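Long-range contacts in periplasmic sugar-binding domain protein (Pseudomonas fluorescens Pf-5, PDB 3H75), which probably binds a carbohydrate in the bacterial periplasm: residues N70-A75 with L154-A159; L148-G153 with R180-G185; D234-G239 with K254-E259. All blocks are in the same frame, centred on the assembly; numbering follows the deposited sequence.

Contact 1 of 3, residues N70-A75 with L154-A159; sequences NEQYVA and LKVTPA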
# COMPACT_ATOMS: atom_id res chain seq x y z
N ASN A 70 0.09 -7.78 8.26
CA ASN A 70 -0.69 -9.00 8.35
C ASN A 70 -0.56 -9.87 7.11
O ASN A 70 -0.45 -9.38 5.98
CB ASN A 70 -2.17 -8.66 8.60
CG ASN A 70 -2.91 -9.78 9.28
OD1 ASN A 70 -2.32 -10.81 9.64
ND2 ASN A 70 -4.21 -9.60 9.48
N GLU A 71 -0.56 -11.18 7.35
CA GLU A 71 -0.48 -12.20 6.31
C GLU A 71 -1.15 -13.44 6.92
O GLU A 71 -1.23 -13.55 8.14
CB GLU A 71 0.98 -12.50 5.96
CG GLU A 71 1.12 -13.51 4.82
CD GLU A 71 2.57 -13.74 4.43
OE1 GLU A 71 3.46 -13.14 5.05
OE2 GLU A 71 2.80 -14.53 3.49
N GLN A 72 -1.62 -14.35 6.08
CA GLN A 72 -2.31 -15.54 6.57
C GLN A 72 -1.46 -16.69 7.11
O GLN A 72 -1.99 -17.64 7.68
CB GLN A 72 -3.24 -16.08 5.48
CG GLN A 72 -2.56 -16.30 4.14
CD GLN A 72 -3.48 -16.92 3.11
OE1 GLN A 72 -3.17 -16.95 1.92
NE2 GLN A 72 -4.63 -17.43 3.57
N TYR A 73 -0.14 -16.61 6.94
CA TYR A 73 0.71 -17.70 7.42
C TYR A 73 1.71 -17.33 8.51
O TYR A 73 1.83 -18.04 9.50
CB TYR A 73 1.44 -18.34 6.23
CG TYR A 73 0.50 -19.00 5.24
CD1 TYR A 73 -0.29 -20.09 5.61
CD2 TYR A 73 0.39 -18.53 3.93
CE1 TYR A 73 -1.17 -20.69 4.71
CE2 TYR A 73 -0.49 -19.12 3.02
CZ TYR A 73 -1.27 -20.20 3.42
OH TYR A 73 -2.14 -20.78 2.54
N VAL A 74 2.40 -16.21 8.34
CA VAL A 74 3.39 -15.79 9.34
C VAL A 74 2.81 -15.03 10.52
O VAL A 74 3.20 -15.25 11.66
CB VAL A 74 4.50 -14.94 8.68
CG1 VAL A 74 5.46 -14.43 9.74
CG2 VAL A 74 5.24 -15.78 7.66
N ALA A 75 1.87 -14.12 10.25
CA ALA A 75 1.25 -13.33 11.31
C ALA A 75 0.67 -14.19 12.43
O ALA A 75 0.88 -13.91 13.61
CB ALA A 75 0.18 -12.42 10.73
N LEU A 154 1.58 -10.52 -5.12
CA LEU A 154 1.80 -11.86 -4.58
C LEU A 154 0.41 -12.38 -4.25
O LEU A 154 -0.29 -11.82 -3.41
CB LEU A 154 2.67 -11.78 -3.32
CG LEU A 154 4.16 -11.47 -3.52
CD1 LEU A 154 4.79 -11.08 -2.19
CD2 LEU A 154 4.87 -12.68 -4.12
N LYS A 155 0.01 -13.46 -4.91
CA LYS A 155 -1.32 -14.03 -4.72
C LYS A 155 -1.75 -14.25 -3.27
O LYS A 155 -2.90 -13.98 -2.92
CB LYS A 155 -1.44 -15.35 -5.49
CG LYS A 155 -2.86 -15.91 -5.50
CD LYS A 155 -2.96 -17.20 -6.32
CE LYS A 155 -4.39 -17.72 -6.35
NZ LYS A 155 -4.51 -18.99 -7.11
N VAL A 156 -0.85 -14.74 -2.43
CA VAL A 156 -1.19 -15.02 -1.04
C VAL A 156 -1.30 -13.82 -0.10
O VAL A 156 -1.68 -13.98 1.05
CB VAL A 156 -0.18 -16.01 -0.40
CG1 VAL A 156 -0.13 -17.29 -1.22
CG2 VAL A 156 1.19 -15.37 -0.31
N THR A 157 -0.99 -12.62 -0.59
CA THR A 157 -1.05 -11.44 0.26
C THR A 157 -2.40 -10.72 0.25
O THR A 157 -3.08 -10.68 -0.77
CB THR A 157 0.04 -10.41 -0.12
OG1 THR A 157 -0.29 -9.81 -1.38
CG2 THR A 157 1.39 -11.09 -0.23
N PRO A 158 -2.79 -10.16 1.40
CA PRO A 158 -4.07 -9.44 1.49
C PRO A 158 -4.13 -8.21 0.58
O PRO A 158 -5.19 -7.88 0.06
CB PRO A 158 -4.17 -9.10 2.98
CG PRO A 158 -2.75 -9.17 3.48
CD PRO A 158 -2.20 -10.35 2.73
N ALA A 159 -3.00 -7.54 0.38
CA ALA A 159 -2.99 -6.36 -0.49
C ALA A 159 -3.43 -6.78 -1.89
O ALA A 159 -4.22 -6.09 -2.54
CB ALA A 159 -1.60 -5.75 -0.54
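The carbonyl oxygen of Leu-154 is gripped twice, both times by Thr-157. Thr-157 N lies 3.0 Å from Leu-154 O and closes a type I turn over residues 154-157. Thr-157 OG1 reaches Leu-154 O at 2.9 Å, in the carbonyl plane and on a lone pair. The hydroxyl sits between the backbone N and the carbonyl carbon, chi1 71°. There it also takes a weak hydrogen bond from Ala-160 N, as the N-cap of helix 158-173. This turn and cap hold Val-156 and Pro-158 out toward residues 70-75.

No hydrogen bond crosses the contact. Packing buries 221 Å² in all, both sides summed. The pyrrolidine ring of Pro-158 supplies its inner part. Pro-158 CG lies 3.4 Å from Asn-70 O, with the neighbouring CD also near that oxygen. The outer part is Gln-72 against Val-156, and the two side chains cross at about a right angle. Gln-72 CG takes the crowded position, chi1 52°, and the chain runs extended from there. CG rests on one face of the Tyr-73 ring, 3.6 Å above its plane and offset toward the rim. The tip then brings Gln-72 OE1 to 3.9 Å from Val-156 CB. OE1 also comes 3.4 Å from Val-156 O, but both are acceptors and no bond forms. Glu-71 runs extended, with OE2 4.2 Å from Val-156 CG2, and its CA faces Pro-158 CD.

The contact bridges the two lobes. The absence of hydrogen bonds across it is consistent with the lobes moving apart, as in this family. Residues 70-75 lead from strand 65-69 of the parallel sheet into helix 74-82, next to Pro-46 and Leu-50 of helix 46-58. Residues 154-159 lead from strand 146-152 of the mixed sheet into helix 158-173.

Contact 2 of 3, residues L148-G153 with R180-G185; sequences LLAFSG and RQLVYG. With SO4 (sulfate ion), chain C.
Strands 148-152 and 180-184 run parallel, 4.7 Å apart at closest approach, and are packed most tightly near their C-terminal ends. Ser-152 N points almost straight at Val-183 O, 2.8 Å away and 175° at the hydrogen. Val-183 N bonds to Ala-150 O, and Gly-185 N reaches Ser-152 O from above the carbonyl plane. On one face, Phe-151 and Val-183 lie side by side, with Val-183 CG2 3.4 Å from Phe-151 CD1.

The other face carries Ala-150, Ser-152, Leu-182 and Tyr-184. Ala-150 CB meets Leu-182 CG at 3.9 Å. Leu-182 CD2 sits over one face of the Tyr-184 ring, offset toward the rim. Gly-153 O lies in the plane of that ring at its edge, 3.3 Å from Tyr-184 CD1. Ser-152 CB packs obliquely against the same ring, 3.6 Å from Tyr-184 CE1. Ser-152 OG is buried with no partner in the model. Tyr-184 OH bonds to Glu-164 of helix 158-173, the crossover helix of this beta-alpha-beta unit.

The N-terminal end is looser. Arg-180 N still bonds to Leu-148 O, but its side chain bends away at chi2 and chi3. Gln-181 N is buried without a partner in the model, and the Gln-181 side chain extends away. The guanidinium meets a sulfate, probably from the crystallisation liquor, edge-on, with Arg-180 NH2 2.8 Å from sulfate O3 and a weak bond from NH1 to O1. Glu-147 forms a salt bridge to NH1, and Arg-202 also binds the sulfate. An alanine in place of Arg-180 would remove the guanidinium, and would probably leave Glu-147 without this salt-bridge partner and weaken the hold on the sulfate.

The chemistry thus implies a strand pair held by backbone bonds and mainly apolar packing, with its one charged side chain at the N-terminal end.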
# COMPACT_ATOMS: atom_id res chain seq x y z
N LEU A 148 -9.29 -6.35 -21.36
CA LEU A 148 -8.46 -5.98 -20.22
C LEU A 148 -7.47 -7.05 -19.78
O LEU A 148 -7.76 -8.24 -19.84
CB LEU A 148 -9.39 -5.68 -19.04
CG LEU A 148 -8.80 -5.62 -17.63
CD1 LEU A 148 -8.15 -4.27 -17.39
CD2 LEU A 148 -9.93 -5.84 -16.62
N LEU A 149 -6.29 -6.60 -19.34
CA LEU A 149 -5.28 -7.50 -18.80
C LEU A 149 -5.08 -7.01 -17.38
O LEU A 149 -5.14 -5.80 -17.12
CB LEU A 149 -3.94 -7.38 -19.56
CG LEU A 149 -3.91 -7.93 -20.98
CD1 LEU A 149 -2.54 -7.67 -21.61
CD2 LEU A 149 -4.20 -9.43 -20.96
N ALA A 150 -4.88 -7.93 -16.44
CA ALA A 150 -4.67 -7.54 -15.05
C ALA A 150 -3.41 -8.18 -14.49
O ALA A 150 -3.16 -9.36 -14.68
CB ALA A 150 -5.87 -7.92 -14.20
N PHE A 151 -2.62 -7.37 -13.80
CA PHE A 151 -1.38 -7.83 -13.17
C PHE A 151 -1.54 -7.64 -11.68
O PHE A 151 -1.62 -6.51 -11.20
CB PHE A 151 -0.20 -7.01 -13.68
CG PHE A 151 0.14 -7.28 -15.12
CD1 PHE A 151 1.09 -8.24 -15.45
CD2 PHE A 151 -0.52 -6.60 -16.14
CE1 PHE A 151 1.38 -8.53 -16.78
CE2 PHE A 151 -0.24 -6.89 -17.47
CZ PHE A 151 0.71 -7.85 -17.79
N SER A 152 -1.61 -8.74 -10.94
CA SER A 152 -1.76 -8.64 -9.49
C SER A 152 -0.41 -8.88 -8.83
O SER A 152 0.56 -9.18 -9.50
CB SER A 152 -2.79 -9.66 -9.00
OG SER A 152 -3.14 -9.41 -7.65
N GLY A 153 -0.36 -8.73 -7.51
CA GLY A 153 0.89 -8.92 -6.79
C GLY A 153 1.13 -10.35 -6.36
O GLY A 153 0.95 -11.28 -7.14
N ARG A 180 -9.21 -10.72 -20.16
CA ARG A 180 -8.67 -11.84 -20.91
C ARG A 180 -7.76 -12.70 -20.06
O ARG A 180 -7.70 -13.92 -20.24
CB ARG A 180 -7.91 -11.34 -22.14
CG ARG A 180 -8.75 -10.51 -23.12
CD ARG A 180 -10.10 -11.17 -23.41
NE ARG A 180 -9.98 -12.55 -23.87
CZ ARG A 180 -9.68 -12.92 -25.11
NH1 ARG A 180 -9.47 -12.01 -26.05
NH2 ARG A 180 -9.62 -14.21 -25.42
N GLN A 181 -7.06 -12.08 -19.12
CA GLN A 181 -6.16 -12.81 -18.25
C GLN A 181 -5.68 -11.96 -17.08
O GLN A 181 -5.42 -10.77 -17.23
CB GLN A 181 -4.93 -13.26 -19.04
CG GLN A 181 -4.11 -14.33 -18.35
CD GLN A 181 -4.14 -15.63 -19.12
OE1 GLN A 181 -3.58 -15.73 -20.21
NE2 GLN A 181 -4.81 -16.63 -18.56
N LEU A 182 -5.60 -12.59 -15.92
CA LEU A 182 -5.08 -11.93 -14.73
C LEU A 182 -3.90 -12.79 -14.34
O LEU A 182 -4.04 -14.00 -14.14
CB LEU A 182 -6.12 -11.90 -13.60
CG LEU A 182 -5.61 -11.30 -12.27
CD1 LEU A 182 -6.77 -10.70 -11.49
CD2 LEU A 182 -4.92 -12.38 -11.44
N VAL A 183 -2.72 -12.19 -14.26
CA VAL A 183 -1.53 -12.93 -13.87
C VAL A 183 -0.96 -12.34 -12.59
O VAL A 183 -1.30 -11.22 -12.20
CB VAL A 183 -0.44 -12.90 -14.97
CG1 VAL A 183 -0.94 -13.64 -16.20
CG2 VAL A 183 -0.08 -11.47 -15.32
N TYR A 184 -0.11 -13.11 -11.92
CA TYR A 184 0.50 -12.66 -10.69
C TYR A 184 1.93 -12.25 -10.96
O TYR A 184 2.81 -13.10 -11.17
CB TYR A 184 0.39 -13.77 -9.64
CG TYR A 184 -1.03 -13.95 -9.16
CD1 TYR A 184 -1.60 -13.03 -8.28
CD2 TYR A 184 -1.84 -14.97 -9.66
CE1 TYR A 184 -2.94 -13.11 -7.91
CE2 TYR A 184 -3.19 -15.06 -9.30
CZ TYR A 184 -3.73 -14.12 -8.43
OH TYR A 184 -5.07 -14.18 -8.10
N GLY A 185 2.15 -10.94 -10.98
CA GLY A 185 3.48 -10.40 -11.24
C GLY A 185 4.34 -10.29 -10.00
O GLY A 185 5.48 -9.85 -10.08
S SO4 C . -9.30 -14.63 -28.83
O1 SO4 C . -10.39 -13.65 -28.66
O2 SO4 C . -8.00 -13.93 -28.68
O3 SO4 C . -9.41 -15.69 -27.80
O4 SO4 C . -9.39 -15.24 -30.17

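Contact 3 of 3, residues D234-G239 with K254-E259; sequences DLLFSG and KLSVLE
Backbone hydrogen bonds do most of the joining. Phe-237 O accepts two, from Ser-256 N at 3.0 Å and Val-257 N at 3.2 Å, both in the carbonyl plane. Ser-256 has helix-like backbone angles, phi -85° and psi -34°, which turn two successive N-H groups to one acceptor. Regular parallel pairing follows. Gly-239 N approaches Val-257 O from above the carbonyl plane, and Glu-259 N bonds to Gly-239 O at 2.9 Å.

One water adds a bridge beside Phe-237, reaching Lys-254 and Ser-256. It accepts from Phe-237 N, donates to Lys-254 O at 2.7 Å, and bonds to Ser-256 OG. It lies in the plane of the Phe-237 ring, at the edge.

Side-chain packing flanks these bonds. Leu-255 CG is anti to the backbone N, and its CD1 lies alongside the Phe-237 backbone, 3.4 Å from Phe-237 O, and makes an apolar contact with Phe-237 CB at 3.9 Å. Ser-238 CB meets Val-257 CB at 3.8 Å. Gly-239 has no side chain, and Leu-258 CD1 lies 3.6 Å from Gly-239 O.

Helix 244-252 connects the two strands as a beta-alpha-beta crossover. Helix 122-137 packs on Ser-238 and Val-257, while helix 214-226 packs on Phe-237. Strand 206-211 flanks 236-240, and the antiparallel strand 296-297 flanks 257-260.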
# COMPACT_ATOMS: atom_id res chain seq x y z
N ASP A 234 -3.59 4.89 -26.72
CA ASP A 234 -4.38 3.76 -27.22
C ASP A 234 -4.42 2.57 -26.26
O ASP A 234 -5.13 1.59 -26.51
CB ASP A 234 -3.85 3.31 -28.59
CG ASP A 234 -2.38 2.91 -28.55
OD1 ASP A 234 -2.03 1.98 -27.79
OD2 ASP A 234 -1.58 3.52 -29.28
N LEU A 235 -3.67 2.66 -25.17
CA LEU A 235 -3.63 1.60 -24.17
C LEU A 235 -3.49 2.31 -22.83
O LEU A 235 -2.52 3.02 -22.60
CB LEU A 235 -2.42 0.69 -24.43
CG LEU A 235 -2.24 -0.55 -23.55
CD1 LEU A 235 -3.48 -1.43 -23.63
CD2 LEU A 235 -1.01 -1.32 -24.01
N LEU A 236 -4.47 2.13 -21.95
CA LEU A 236 -4.45 2.81 -20.66
C LEU A 236 -4.06 1.91 -19.49
O LEU A 236 -4.58 0.81 -19.34
CB LEU A 236 -5.81 3.44 -20.40
CG LEU A 236 -6.37 4.29 -21.55
CD1 LEU A 236 -7.59 5.05 -21.06
CD2 LEU A 236 -5.30 5.27 -22.06
N PHE A 237 -3.15 2.43 -18.66
CA PHE A 237 -2.61 1.72 -17.50
C PHE A 237 -2.93 2.37 -16.16
O PHE A 237 -2.98 3.60 -16.05
CB PHE A 237 -1.08 1.68 -17.60
CG PHE A 237 -0.56 0.90 -18.76
CD1 PHE A 237 -0.07 -0.38 -18.58
CD2 PHE A 237 -0.54 1.46 -20.04
CE1 PHE A 237 0.43 -1.12 -19.64
CE2 PHE A 237 -0.04 0.73 -21.12
CZ PHE A 237 0.45 -0.56 -20.92
N SER A 238 -3.13 1.53 -15.15
CA SER A 238 -3.36 2.00 -13.79
C SER A 238 -2.30 1.36 -12.88
O SER A 238 -1.74 0.31 -13.20
CB SER A 238 -4.75 1.60 -13.29
OG SER A 238 -4.85 0.20 -13.07
N GLY A 239 -2.04 2.01 -11.75
CA GLY A 239 -1.07 1.48 -10.81
C GLY A 239 -1.32 2.00 -9.40
O GLY A 239 -2.14 2.90 -9.19
N LYS A 254 1.30 9.25 -19.54
CA LYS A 254 1.58 7.91 -20.03
C LYS A 254 0.93 6.87 -19.13
O LYS A 254 0.50 5.81 -19.59
CB LYS A 254 3.09 7.68 -20.11
CG LYS A 254 3.81 8.65 -21.03
CD LYS A 254 3.27 8.57 -22.45
CE LYS A 254 3.92 9.62 -23.34
NZ LYS A 254 5.40 9.51 -23.29
N LEU A 255 0.90 7.17 -17.84
CA LEU A 255 0.25 6.31 -16.85
C LEU A 255 -1.06 7.06 -16.62
O LEU A 255 -1.04 8.26 -16.31
CB LEU A 255 1.08 6.25 -15.56
CG LEU A 255 0.48 5.48 -14.38
CD1 LEU A 255 0.14 4.06 -14.79
CD2 LEU A 255 1.48 5.47 -13.22
N SER A 256 -2.19 6.38 -16.76
CA SER A 256 -3.49 7.03 -16.64
C SER A 256 -4.08 7.19 -15.25
O SER A 256 -4.77 8.18 -14.98
CB SER A 256 -4.51 6.32 -17.53
OG SER A 256 -4.16 6.46 -18.90
N VAL A 257 -3.83 6.22 -14.38
CA VAL A 257 -4.35 6.26 -13.02
C VAL A 257 -3.28 5.80 -12.04
O VAL A 257 -2.62 4.79 -12.28
CB VAL A 257 -5.57 5.32 -12.86
CG1 VAL A 257 -6.14 5.45 -11.46
CG2 VAL A 257 -6.63 5.65 -13.91
N LEU A 258 -3.10 6.54 -10.95
CA LEU A 258 -2.12 6.16 -9.94
C LEU A 258 -2.73 6.39 -8.57
O LEU A 258 -2.92 7.53 -8.15
CB LEU A 258 -0.83 6.97 -10.10
CG LEU A 258 0.32 6.62 -9.14
CD1 LEU A 258 0.69 5.14 -9.27
CD2 LEU A 258 1.52 7.50 -9.47
N GLU A 259 -3.07 5.29 -7.90
CA GLU A 259 -3.64 5.35 -6.55
C GLU A 259 -2.49 5.42 -5.57
O GLU A 259 -1.60 4.57 -5.58
CB GLU A 259 -4.47 4.10 -6.26
CG GLU A 259 -5.80 4.00 -7.01
CD GLU A 259 -6.84 4.96 -6.48
OE1 GLU A 259 -6.78 5.31 -5.28
OE2 GLU A 259 -7.74 5.36 -7.26
O HOH W 1 -1.98 4.85 -19.48

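Overall arrangement
Contacts 2 and 3 belong to the same mixed sheet, each joining the two strands of a beta-alpha-beta unit. Contact 3 is the more buried, with strands on both sides. Contact 2 takes in the outermost strand 177-184 and has a charged group, Arg-180, at one end. Contact 1 is a surface contact between the lobes, without hydrogen bonds across it, whereas the sheet contacts rest on backbone bonds. Residues 154-159 of contact 1 directly follow 148-153 of contact 2, on the way from strand 146-152 into helix 158-173. The two meet where Lys-155 CG packs 3.5 Å from Tyr-184 CZ. Contact 1 stays about 11 Å from contact 3 at the nearest atoms.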